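Local coordinates for class II aldolase/adducin domain protein (Pseudomonas syringae pv. phaseolicola 1448A, PDB 3OCR) that is of unknown specific function but belongs to the class II aldolase/adducin family, and may perhaps bind actin filaments as adducins do, at residues N85-K88 / T94-D97; D141-I146 / H207-A212; A152-V157 / E233-V238. All blocks are in the same frame, centred on the assembly; numbering follows the deposited sequence.

Interaction 1 (N85-K88 / T94-D97); sequences NLVK and TIVD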
loop_
_atom_site.group_PDB
_atom_site.type_symbol
_atom_site.label_atom_id
_atom_site.label_comp_id
_atom_site.label_asym_id
_atom_site.label_seq_id
_atom_site.Cartn_x
_atom_site.Cartn_y
_atom_site.Cartn_z
ATOM N N ASN A 85 -5.363 -29.120 -11.516
ATOM C CA ASN A 85 -3.931 -29.351 -11.264
ATOM C C ASN A 85 -3.534 -29.540 -9.793
ATOM O O ASN A 85 -2.351 -29.750 -9.461
ATOM C CB ASN A 85 -3.036 -28.352 -12.048
ATOM C CG ASN A 85 -3.061 -26.922 -11.500
ATOM O OD1 ASN A 85 -3.330 -26.664 -10.310
ATOM N ND2 ASN A 85 -2.718 -25.980 -12.371
ATOM N N LEU A 86 -4.534 -29.516 -8.919
ATOM C CA LEU A 86 -4.288 -29.779 -7.514
ATOM C C LEU A 86 -3.784 -31.203 -7.401
ATOM O O LEU A 86 -4.063 -32.042 -8.269
ATOM C CB LEU A 86 -5.550 -29.580 -6.691
ATOM C CG LEU A 86 -5.823 -28.103 -6.437
ATOM C CD1 LEU A 86 -7.287 -27.927 -6.172
ATOM C CD2 LEU A 86 -4.964 -27.591 -5.250
ATOM N N VAL A 87 -3.009 -31.464 -6.356
ATOM C CA VAL A 87 -2.459 -32.793 -6.186
ATOM C C VAL A 87 -3.169 -33.515 -5.048
ATOM O O VAL A 87 -3.327 -32.949 -3.950
ATOM C CB VAL A 87 -0.932 -32.763 -5.932
ATOM C CG1 VAL A 87 -0.357 -34.175 -5.951
ATOM C CG2 VAL A 87 -0.225 -31.887 -6.952
ATOM N N LYS A 88 -3.549 -34.766 -5.304
ATOM C CA LYS A 88 -4.150 -35.623 -4.283
ATOM C C LYS A 88 -3.093 -36.491 -3.633
ATOM O O LYS A 88 -2.396 -37.267 -4.312
ATOM C CB LYS A 88 -5.247 -36.506 -4.864
ATOM C CG LYS A 88 -5.996 -37.317 -3.787
ATOM C CD LYS A 88 -7.329 -37.839 -4.303
ATOM C CE LYS A 88 -7.143 -39.004 -5.259
ATOM N NZ LYS A 88 -8.469 -39.524 -5.693
ATOM N N THR A 94 2.215 -38.947 0.273
ATOM C CA THR A 94 2.521 -39.762 -0.895
ATOM C C THR A 94 1.502 -39.417 -1.974
ATOM O O THR A 94 0.319 -39.325 -1.701
ATOM C CB THR A 94 2.453 -41.279 -0.562
ATOM O OG1 THR A 94 3.315 -41.564 0.544
ATOM C CG2 THR A 94 2.863 -42.157 -1.767
ATOM N N ILE A 95 1.973 -39.230 -3.199
ATOM C CA ILE A 95 1.094 -38.895 -4.306
ATOM C C ILE A 95 0.089 -40.019 -4.452
ATOM O O ILE A 95 0.466 -41.186 -4.449
ATOM C CB ILE A 95 1.890 -38.779 -5.636
ATOM C CG1 ILE A 95 2.973 -37.685 -5.565
ATOM C CG2 ILE A 95 0.954 -38.609 -6.834
ATOM C CD1 ILE A 95 2.492 -36.327 -5.099
ATOM N N VAL A 96 -1.184 -39.668 -4.561
ATOM C CA VAL A 96 -2.193 -40.624 -4.995
ATOM C C VAL A 96 -2.541 -40.314 -6.456
ATOM O O VAL A 96 -2.647 -41.220 -7.276
ATOM C CB VAL A 96 -3.434 -40.634 -4.061
ATOM C CG1 VAL A 96 -4.487 -41.634 -4.557
ATOM C CG2 VAL A 96 -3.013 -40.979 -2.630
ATOM N N ASP A 97 -2.671 -39.025 -6.775
ATOM C CA ASP A 97 -3.016 -38.575 -8.118
ATOM C C ASP A 97 -2.387 -37.202 -8.365
ATOM O O ASP A 97 -2.852 -36.204 -7.826
ATOM C CB ASP A 97 -4.544 -38.481 -8.246
ATOM C CG ASP A 97 -5.019 -38.365 -9.696
ATOM O OD1 ASP A 97 -4.227 -37.985 -10.583
ATOM O OD2 ASP A 97 -6.211 -38.633 -9.937
HETATM O O HOH W 1 -7.753 -40.244 -8.409
#
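K88 and D97 form an antiparallel hydrogen-bonded pair with their CA atoms 5.0 Å apart, in the hairpin of strands 87-90 and 95-97 at one edge of the mixed sheet. A classic beta bulge interrupts the regular ladder: V96 and D97 both face K88. K88 N gives its hydrogen to D97 O at 3.0 Å. In return K88 O takes two hydrogens, from V96 N at 2.7 Å and from D97 N at 3.0 Å. Two bonds thus grip one carbonyl.

The side chains of K88 and D97 lie on the same face of the sheet. K88 has CG anti to its backbone N (chi1 -174°) and bends at chi3 (74°). This brings CE over the partner strand, 3.8 Å from V96 CG1 and a little farther from D97 CB. V87 packs by CG1 against I95 CD1 at 3.7 Å, a small apolar touch beside the backbone ladder. V87 also bonds through its backbone to I71 of the neighbouring strand.

The charged ends of K88 and D97 do not meet directly. Each has a salt bridge to the N-terminal helices, K88 to E31 and D97 to R26. A single water also links the pair: it accepts from K88 NZ at 2.9 Å and donates to D97 OD2 at 2.7 Å.

Interaction 2 (D141-I146 / H207-A212); sequences DGLLPI and HALEYA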
loop_
_atom_site.group_PDB
_atom_site.type_symbol
_atom_site.label_atom_id
_atom_site.label_comp_id
_atom_site.label_asym_id
_atom_site.label_seq_id
_atom_site.Cartn_x
_atom_site.Cartn_y
_atom_site.Cartn_z
ATOM N N ASP A 141 1.931 -9.941 23.114
ATOM C CA ASP A 141 0.523 -10.051 23.441
ATOM C C ASP A 141 -0.306 -10.490 22.235
ATOM O O ASP A 141 -1.533 -10.552 22.309
ATOM C CB ASP A 141 0.013 -8.721 23.975
ATOM C CG ASP A 141 0.617 -8.360 25.348
ATOM O OD1 ASP A 141 1.009 -9.277 26.095
ATOM O OD2 ASP A 141 0.689 -7.157 25.665
ATOM N N GLY A 142 0.345 -10.782 21.121
ATOM C CA GLY A 142 -0.373 -11.299 19.956
ATOM C C GLY A 142 -1.542 -10.413 19.579
ATOM O O GLY A 142 -1.426 -9.192 19.589
ATOM N N LEU A 143 -2.673 -11.021 19.237
ATOM C CA LEU A 143 -3.813 -10.256 18.716
ATOM C C LEU A 143 -4.578 -9.576 19.840
ATOM O O LEU A 143 -5.149 -10.234 20.690
ATOM C CB LEU A 143 -4.743 -11.156 17.889
ATOM C CG LEU A 143 -5.917 -10.488 17.172
ATOM C CD1 LEU A 143 -5.503 -9.713 15.930
ATOM C CD2 LEU A 143 -6.996 -11.528 16.835
ATOM N N LEU A 144 -4.610 -8.245 19.796
ATOM C CA LEU A 144 -5.178 -7.421 20.858
ATOM C C LEU A 144 -6.706 -7.259 20.682
ATOM O O LEU A 144 -7.195 -7.263 19.546
ATOM C CB LEU A 144 -4.456 -6.057 20.862
ATOM C CG LEU A 144 -2.925 -6.063 21.093
ATOM C CD1 LEU A 144 -2.333 -4.679 20.800
ATOM C CD2 LEU A 144 -2.570 -6.452 22.520
ATOM N N PRO A 145 -7.464 -7.134 21.793
ATOM C CA PRO A 145 -8.913 -6.917 21.662
ATOM C C PRO A 145 -9.273 -5.407 21.513
ATOM O O PRO A 145 -9.792 -4.792 22.439
ATOM C CB PRO A 145 -9.461 -7.518 22.954
ATOM C CG PRO A 145 -8.388 -7.295 23.981
ATOM C CD PRO A 145 -7.053 -7.253 23.211
ATOM N N ILE A 146 -8.978 -4.819 20.362
ATOM C CA ILE A 146 -9.090 -3.337 20.217
ATOM C C ILE A 146 -9.943 -2.912 19.032
ATOM O O ILE A 146 -10.053 -1.717 18.722
ATOM C CB ILE A 146 -7.696 -2.635 20.154
ATOM C CG1 ILE A 146 -6.751 -3.320 19.154
ATOM C CG2 ILE A 146 -7.033 -2.662 21.526
ATOM C CD1 ILE A 146 -7.000 -2.937 17.713
ATOM N N HIS A 207 -9.781 -14.718 6.148
ATOM C CA HIS A 207 -10.143 -13.367 5.712
ATOM C C HIS A 207 -10.363 -12.402 6.872
ATOM O O HIS A 207 -9.845 -11.281 6.848
ATOM C CB HIS A 207 -11.375 -13.425 4.803
ATOM C CG HIS A 207 -11.657 -12.156 4.051
ATOM N ND1 HIS A 207 -12.769 -12.008 3.249
ATOM C CD2 HIS A 207 -10.972 -10.990 3.952
ATOM C CE1 HIS A 207 -12.764 -10.807 2.696
ATOM N NE2 HIS A 207 -11.682 -10.171 3.104
ATOM N N ALA A 208 -11.128 -12.829 7.873
ATOM C CA ALA A 208 -11.390 -11.989 9.034
ATOM C C ALA A 208 -10.165 -11.778 9.885
ATOM O O ALA A 208 -9.957 -10.675 10.397
ATOM C CB ALA A 208 -12.522 -12.558 9.892
ATOM N N LEU A 209 -9.357 -12.827 10.050
ATOM C CA LEU A 209 -8.182 -12.758 10.902
ATOM C C LEU A 209 -7.135 -11.836 10.265
ATOM O O LEU A 209 -6.489 -11.054 10.960
ATOM C CB LEU A 209 -7.590 -14.151 11.149
ATOM C CG LEU A 209 -6.429 -14.222 12.158
ATOM C CD1 LEU A 209 -6.846 -13.636 13.531
ATOM C CD2 LEU A 209 -5.843 -15.653 12.280
ATOM N N GLU A 210 -6.984 -11.944 8.949
ATOM C CA GLU A 210 -5.998 -11.179 8.213
ATOM C C GLU A 210 -6.374 -9.688 8.326
ATOM O O GLU A 210 -5.506 -8.826 8.598
ATOM C CB GLU A 210 -6.029 -11.588 6.721
ATOM C CG GLU A 210 -5.192 -10.650 5.846
ATOM C CD GLU A 210 -3.708 -10.696 6.181
ATOM O OE1 GLU A 210 -3.222 -11.774 6.637
ATOM O OE2 GLU A 210 -3.034 -9.652 5.980
ATOM N N TYR A 211 -7.662 -9.388 8.181
ATOM C CA TYR A 211 -8.114 -8.008 8.368
ATOM C C TYR A 211 -7.896 -7.505 9.800
ATOM O O TYR A 211 -7.468 -6.374 9.998
ATOM C CB TYR A 211 -9.565 -7.832 7.984
ATOM C CG TYR A 211 -9.911 -6.370 7.641
ATOM C CD1 TYR A 211 -9.023 -5.569 6.903
ATOM C CD2 TYR A 211 -11.112 -5.806 8.041
ATOM C CE1 TYR A 211 -9.342 -4.231 6.574
ATOM C CE2 TYR A 211 -11.445 -4.485 7.714
ATOM C CZ TYR A 211 -10.565 -3.710 6.976
ATOM O OH TYR A 211 -10.896 -2.410 6.665
ATOM N N ALA A 212 -8.242 -8.321 10.777
ATOM C CA ALA A 212 -7.984 -7.944 12.187
ATOM C C ALA A 212 -6.509 -7.586 12.357
ATOM O O ALA A 212 -6.193 -6.582 12.983
ATOM C CB ALA A 212 -8.408 -9.061 13.141
#
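L143 reaches from the loop 141-146 to the side of helix 199-219 and touches L209 and A212, one helical turn apart. All contact between the two segments is apolar, and it is small, burying 110 Å² in all. The two methyls of L143 divide the work. CD2 meets L209 CD1 at 3.9 Å, methyl against methyl, with the two side chains at a slant to each other. CD1 lies 4.1 Å from A212 CB. The first torsion of L143 (chi1 -175°) sends CG on toward the helix, and chi2 (75°) spreads the two methyls over L209 and A212. L209 has a similar first torsion (chi1 -174°), and its end swings nearer the loop than its CB bond suggests.

No hydrogen bond joins the two segments. Polar ties to the helix come one turn further on, from Q216. Its OE1 accepts from L144 N and its NE2 donates to G142 O, so one amide holds the backbone on both sides of L143. L143 N bonds to the hydroxyl of Y159.

This is packing of a connecting loop on a helix of the aldolase-type fold. The loop runs from helix 131-137 to helix 148-151. L143 also touches I186 of strand 184-187 and S150 of helix 148-151, while L209 rests on V184, so the two leucines pack between helix 199-219 and strand 184-187.

Interaction 3 (A152-V157 / E233-V238); sequences AFSGRV and EVIAKV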
loop_
_atom_site.group_PDB
_atom_site.type_symbol
_atom_site.label_atom_id
_atom_site.label_comp_id
_atom_site.label_asym_id
_atom_site.label_seq_id
_atom_site.Cartn_x
_atom_site.Cartn_y
_atom_site.Cartn_z
ATOM N N ALA A 152 -13.959 -10.221 17.980
ATOM C CA ALA A 152 -14.694 -11.380 17.506
ATOM C C ALA A 152 -13.901 -12.709 17.603
ATOM O O ALA A 152 -14.496 -13.791 17.688
ATOM C CB ALA A 152 -15.179 -11.128 16.049
ATOM N N PHE A 153 -12.566 -12.629 17.586
ATOM C CA PHE A 153 -11.697 -13.806 17.814
ATOM C C PHE A 153 -11.386 -14.109 19.289
ATOM O O PHE A 153 -10.642 -15.047 19.587
ATOM C CB PHE A 153 -10.384 -13.639 17.025
ATOM C CG PHE A 153 -10.562 -13.895 15.551
ATOM C CD1 PHE A 153 -10.742 -12.839 14.663
ATOM C CD2 PHE A 153 -10.624 -15.193 15.076
ATOM C CE1 PHE A 153 -10.952 -13.093 13.283
ATOM C CE2 PHE A 153 -10.812 -15.454 13.707
ATOM C CZ PHE A 153 -10.972 -14.397 12.831
ATOM N N SER A 154 -11.945 -13.337 20.215
ATOM C CA SER A 154 -11.608 -13.560 21.620
ATOM C C SER A 154 -12.019 -14.976 22.036
ATOM O O SER A 154 -13.162 -15.393 21.807
ATOM C CB SER A 154 -12.270 -12.516 22.515
ATOM O OG SER A 154 -11.989 -12.786 23.885
ATOM N N GLY A 155 -11.067 -15.717 22.605
ATOM C CA GLY A 155 -11.285 -17.093 23.027
ATOM C C GLY A 155 -11.333 -18.109 21.884
ATOM O O GLY A 155 -11.649 -19.279 22.118
ATOM N N ARG A 156 -11.017 -17.685 20.659
ATOM C CA ARG A 156 -11.002 -18.613 19.519
ATOM C C ARG A 156 -9.575 -18.986 19.051
ATOM O O ARG A 156 -9.406 -19.833 18.164
ATOM C CB ARG A 156 -11.786 -18.031 18.340
ATOM C CG ARG A 156 -13.319 -18.048 18.506
ATOM C CD ARG A 156 -13.951 -17.075 17.516
ATOM N NE ARG A 156 -13.840 -17.494 16.103
ATOM C CZ ARG A 156 -14.030 -16.685 15.059
ATOM N NH1 ARG A 156 -14.302 -15.395 15.239
ATOM N NH2 ARG A 156 -13.943 -17.160 13.817
ATOM N N VAL A 157 -8.566 -18.330 19.621
ATOM C CA VAL A 157 -7.242 -18.331 19.032
ATOM C C VAL A 157 -6.251 -19.092 19.882
ATOM O O VAL A 157 -6.100 -18.798 21.089
ATOM C CB VAL A 157 -6.732 -16.871 18.751
ATOM C CG1 VAL A 157 -5.372 -16.907 18.046
ATOM C CG2 VAL A 157 -7.768 -16.114 17.928
ATOM N N GLU A 233 -16.584 -7.060 29.943
ATOM C CA GLU A 233 -17.979 -7.433 29.683
ATOM C C GLU A 233 -18.337 -7.267 28.206
ATOM O O GLU A 233 -19.048 -8.100 27.635
ATOM C CB GLU A 233 -18.927 -6.606 30.544
ATOM C CG GLU A 233 -18.438 -6.416 31.978
ATOM C CD GLU A 233 -17.494 -5.245 32.099
ATOM O OE1 GLU A 233 -17.996 -4.102 32.189
ATOM O OE2 GLU A 233 -16.262 -5.462 32.097
ATOM N N VAL A 234 -17.829 -6.196 27.596
ATOM C CA VAL A 234 -18.096 -5.916 26.174
ATOM C C VAL A 234 -17.441 -6.971 25.280
ATOM O O VAL A 234 -18.048 -7.440 24.311
ATOM C CB VAL A 234 -17.660 -4.488 25.782
ATOM C CG1 VAL A 234 -17.802 -4.266 24.271
ATOM C CG2 VAL A 234 -18.459 -3.457 26.575
ATOM N N ILE A 235 -16.201 -7.334 25.612
ATOM C CA ILE A 235 -15.481 -8.421 24.925
ATOM C C ILE A 235 -16.313 -9.702 25.050
ATOM O O ILE A 235 -16.605 -10.364 24.037
ATOM C CB ILE A 235 -14.045 -8.638 25.522
ATOM C CG1 ILE A 235 -13.195 -7.356 25.461
ATOM C CG2 ILE A 235 -13.326 -9.860 24.906
ATOM C CD1 ILE A 235 -13.139 -6.755 24.156
ATOM N N ALA A 236 -16.720 -10.003 26.281
ATOM C CA ALA A 236 -17.570 -11.182 26.583
ATOM C C ALA A 236 -18.856 -11.247 25.766
ATOM O O ALA A 236 -19.190 -12.305 25.232
ATOM C CB ALA A 236 -17.898 -11.246 28.045
ATOM N N LYS A 237 -19.549 -10.115 25.669
ATOM C CA LYS A 237 -20.726 -9.979 24.808
ATOM C C LYS A 237 -20.421 -10.330 23.345
ATOM O O LYS A 237 -21.173 -11.064 22.713
ATOM C CB LYS A 237 -21.339 -8.567 24.938
ATOM C CG LYS A 237 -22.623 -8.314 24.088
ATOM C CD LYS A 237 -23.592 -7.260 24.711
ATOM C CE LYS A 237 -24.477 -6.505 23.653
ATOM N NZ LYS A 237 -23.705 -5.644 22.602
ATOM N N VAL A 238 -19.326 -9.802 22.804
ATOM C CA VAL A 238 -18.974 -10.082 21.418
ATOM C C VAL A 238 -18.667 -11.570 21.225
ATOM O O VAL A 238 -19.004 -12.159 20.169
ATOM C CB VAL A 238 -17.839 -9.173 20.919
ATOM C CG1 VAL A 238 -17.368 -9.595 19.500
ATOM C CG2 VAL A 238 -18.312 -7.711 20.901
#
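I235 and V238, one turn apart on helix 232-243, meet S154 and A152 of the loop that leads into strand 157-160. The two segments share no hydrogen bond and bury only 132 Å². This is plain structural packing beside the subunit interface. It joins helix 232-243 to the loop between helix 148-151 and the edge strand 157-160.

I235 comes first along the helix. Its CG2 lies against the end of S154, 3.4 Å from OG and 3.7 Å from CB. The approach to OG is a methyl packing on a hydroxyl. That hydroxyl has its polar partner further along the same helix, where it hydrogen-bonds to E239. S154 OG thus has both its methyl neighbour and its hydrogen-bond partner on this helix.

K237 turns to other partners. Its NZ bonds to Q241 and to the backbone oxygen of E163 of the second subunit. V238 then closes the contact. A chi1 of 173° turns its CG1 onto the backbone of A152, 3.8 Å from CA. A152 CB is further off, at 4.4 Å from the same methyl.

The loop is braced from within. R156 NH1 donates to A152 O at 2.9 Å, in the guanidinium plane but well above the carbonyl plane. The same NH1 lies over a face of the F153 ring, toward its rim.

Helix 232-243 packs on the loop and also meets the second subunit, whose G164 touches V238. I235 and V238 also touch I151 of helix 148-151. F153 turns away from them and packs on A208 and L209 of helix 199-219 and on V184 of strand 184-187.

In the fold
Interactions 2 and 3 are neighbours, with centres 12 Å apart, and their segments alternate along the chain. F153 joins them: its CZ lies 3.6 Å from L209 N and its CB 4.0 Å from L143 CD2. P145 CB adds another touch, 3.9 Å from I235 CD1. These touches make the two contacts one packed region, and both reach the second subunit. Helices 199-219 and 232-243 follow each other in the chain. Interaction 1 stands apart on the opposite side of the chain's centre, at an outermost strand of the sheet. Its centre is 34 Å from that of interaction 2 and 39 Å from that of interaction 3.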